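Local coordinates for CYCLIN domain-containing protein (Chaetomium thermophilum, PDB 6Z3U), which probably acts as the cyclin H-type regulatory subunit of the CDK-activating kinase complex, supporting the activity of its cyclin-dependent serine/threonine kinase, at residues A[349-352]-A[353-356]. Sequence-based numbering, arbitrary orientation.
Sequences QIQP and IRKK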
ATOM      1  N   GLN A 349      -5.750 -33.590  18.257  1.00 61.03           N
ATOM      2  CA  GLN A 349      -4.747 -33.313  17.237  1.00 65.20           C
ATOM      3  C   GLN A 349      -3.835 -32.143  17.565  1.00 58.97           C
ATOM      4  O   GLN A 349      -2.661 -32.173  17.191  1.00 58.98           O
ATOM      5  CB  GLN A 349      -5.423 -33.028  15.888  1.00 68.83           C
ATOM      6  CG  GLN A 349      -6.195 -34.200  15.310  1.00 61.41           C
ATOM      7  CD  GLN A 349      -6.694 -33.927  13.902  1.00 66.07           C
ATOM      8  OE1 GLN A 349      -7.882 -34.070  13.615  1.00 75.37           O
ATOM      9  NE2 GLN A 349      -5.783 -33.535  13.015  1.00 60.41           N
ATOM     10  N   ILE A 350      -4.338 -31.121  18.251  1.00 57.93           N
ATOM     11  CA  ILE A 350      -3.562 -29.907  18.490  1.00 59.82           C
ATOM     12  C   ILE A 350      -2.850 -29.953  19.835  1.00 57.29           C
ATOM     13  O   ILE A 350      -1.655 -29.664  19.924  1.00 57.19           O
ATOM     14  CB  ILE A 350      -4.480 -28.668  18.385  1.00 64.39           C
ATOM     15  CG1 ILE A 350      -4.936 -28.453  16.937  1.00 60.00           C
ATOM     16  CG2 ILE A 350      -3.773 -27.425  18.924  1.00 56.79           C
ATOM     17  CD1 ILE A 350      -3.808 -28.186  15.955  1.00 58.85           C
ATOM     18  N   GLN A 351      -3.569 -30.299  20.903  1.00 55.21           N
ATOM     19  CA  GLN A 351      -2.973 -30.246  22.236  1.00 55.72           C
ATOM     20  C   GLN A 351      -1.696 -31.067  22.338  1.00 57.59           C
ATOM     21  O   GLN A 351      -0.706 -30.560  22.895  1.00 63.53           O
ATOM     22  CB  GLN A 351      -4.007 -30.685  23.279  1.00 59.36           C
ATOM     23  CG  GLN A 351      -3.512 -30.557  24.707  1.00 60.01           C
ATOM     24  CD  GLN A 351      -3.069 -29.143  25.038  1.00 69.84           C
ATOM     25  OE1 GLN A 351      -3.798 -28.179  24.803  1.00 60.81           O
ATOM     26  NE2 GLN A 351      -1.858 -29.013  25.571  1.00 69.84           N
ATOM     27  N   PRO A 352      -1.638 -32.314  21.861  1.00 60.27           N
ATOM     28  CA  PRO A 352      -0.357 -33.038  21.887  1.00 62.15           C
ATOM     29  C   PRO A 352       0.795 -32.241  21.299  1.00 60.19           C
ATOM     30  O   PRO A 352       1.914 -32.288  21.824  1.00 60.83           O
ATOM     31  CB  PRO A 352      -0.645 -34.298  21.060  1.00 65.04           C
ATOM     32  CG  PRO A 352      -2.137 -34.424  20.983  1.00 65.31           C
ATOM     33  CD  PRO A 352      -2.776 -33.205  21.582  1.00 62.39           C
ATOM     34  N   ILE A 353       0.548 -31.502  20.217  1.00 59.44           N
ATOM     35  CA  ILE A 353       1.624 -30.767  19.562  1.00 58.58           C
ATOM     36  C   ILE A 353       2.074 -29.602  20.432  1.00 58.69           C
ATOM     37  O   ILE A 353       3.275 -29.348  20.581  1.00 69.66           O
ATOM     38  CB  ILE A 353       1.178 -30.288  18.169  1.00 58.60           C
ATOM     39  CG1 ILE A 353       0.476 -31.411  17.399  1.00 67.43           C
ATOM     40  CG2 ILE A 353       2.374 -29.782  17.376  1.00 62.70           C
ATOM     41  CD1 ILE A 353       1.264 -32.703  17.317  1.00 76.45           C
ATOM     42  N   ARG A 354       1.122 -28.876  21.026  1.00 54.32           N
ATOM     43  CA  ARG A 354       1.483 -27.767  21.901  1.00 52.26           C
ATOM     44  C   ARG A 354       2.330 -28.234  23.080  1.00 60.33           C
ATOM     45  O   ARG A 354       3.216 -27.498  23.529  1.00 62.44           O
ATOM     46  CB  ARG A 354       0.219 -27.053  22.388  1.00 51.21           C
ATOM     47  CG  ARG A 354      -0.687 -26.600  21.247  1.00 49.18           C
ATOM     48  CD  ARG A 354      -1.901 -25.796  21.710  1.00 51.88           C
ATOM     49  NE  ARG A 354      -1.538 -24.565  22.412  1.00 54.06           N
ATOM     50  CZ  ARG A 354      -1.729 -24.340  23.712  1.00 52.61           C
ATOM     51  NH1 ARG A 354      -1.357 -23.181  24.237  1.00 52.54           N
ATOM     52  NH2 ARG A 354      -2.304 -25.253  24.486  1.00 62.07           N
ATOM     53  N   LYS A 355       2.086 -29.446  23.592  1.00 61.96           N
ATOM     54  CA  LYS A 355       2.922 -29.947  24.679  1.00 57.58           C
ATOM     55  C   LYS A 355       4.322 -30.303  24.188  1.00 59.22           C
ATOM     56  O   LYS A 355       5.310 -30.070  24.893  1.00 62.31           O
ATOM     57  CB  LYS A 355       2.289 -31.166  25.351  1.00 60.28           C
ATOM     58  CG  LYS A 355       2.787 -31.350  26.783  1.00 72.27           C
ATOM     59  CD  LYS A 355       2.367 -32.673  27.409  1.00 73.04           C
ATOM     60  CE  LYS A 355       0.957 -32.631  27.962  1.00 74.54           C
ATOM     61  NZ  LYS A 355       0.576 -33.952  28.537  1.00 81.10           N
ATOM     62  N   LYS A 356       4.428 -30.874  22.986  1.00 61.20           N
ATOM     63  CA  LYS A 356       5.749 -31.147  22.430  1.00 60.47           C
ATOM     64  C   LYS A 356       6.506 -29.848  22.195  1.00 60.51           C
ATOM     65  O   LYS A 356       7.727 -29.788  22.379  1.00 67.72           O
ATOM     66  CB  LYS A 356       5.617 -31.955  21.137  1.00 62.05           C
ATOM     67  CG  LYS A 356       6.941 -32.478  20.594  1.00 66.36           C
ATOM     68  CD  LYS A 356       6.781 -33.148  19.230  1.00 71.25           C
ATOM     69  CE  LYS A 356       6.107 -34.508  19.340  1.00 69.53           C
ATOM     70  NZ  LYS A 356       6.198 -35.276  18.063  1.00 69.70           N
TER
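I350 and R354 meet one helical turn apart within helix 343-358, of which residues 349-352 and 353-356 form successive parts. Three i to i+4 backbone bonds tie them together: R354 N to I350 O, K355 N to Q351 O (3.1 Å, 156° at the hydrogen) and K356 N to P352 O. I353 N makes a weak, bent bond to I350 O, which therefore takes two amide donors. P352, whose ring nitrogen has no hydrogen to give to the preceding turn, kinks the helix here. Beside this kink, the I353 side chain lies back along the backbone, its CG1 close to Q349 O.

R354 carries the main side-chain contact. Its CG lies opposite the carbonyl carbon across CA-CB (chi1 -54°), which sends the chain back over the preceding turn, where CD rests against I350 CG2 at 3.7 Å. A bend at chi3 then leads to the guanidinium, and its NH2 makes a weak bond of 3.3 Å to Q351 OE1. The amide oxygen comes in at the guanidinium edge and in its plane, although the two flat groups stand nearly perpendicular, 82° apart. The stronger polar partner is Y93, whose OH is hydrogen-bonded to NE. Cutting this side chain back to alanine would probably leave the Y93 hydroxyl and Q351 OE1 without their arginine partner and take away the CD that covers I350 CG2.

The buried face of this amphipathic helix packs against helix 83-103, with I350 on L88 and F92, and I353 on L89 and the side chain of E85. K356 directs its ammonium group to a salt bridge with E85, so apolar contacts and polar links through Y93 and E85 together join helix 343-358 to helix 83-103.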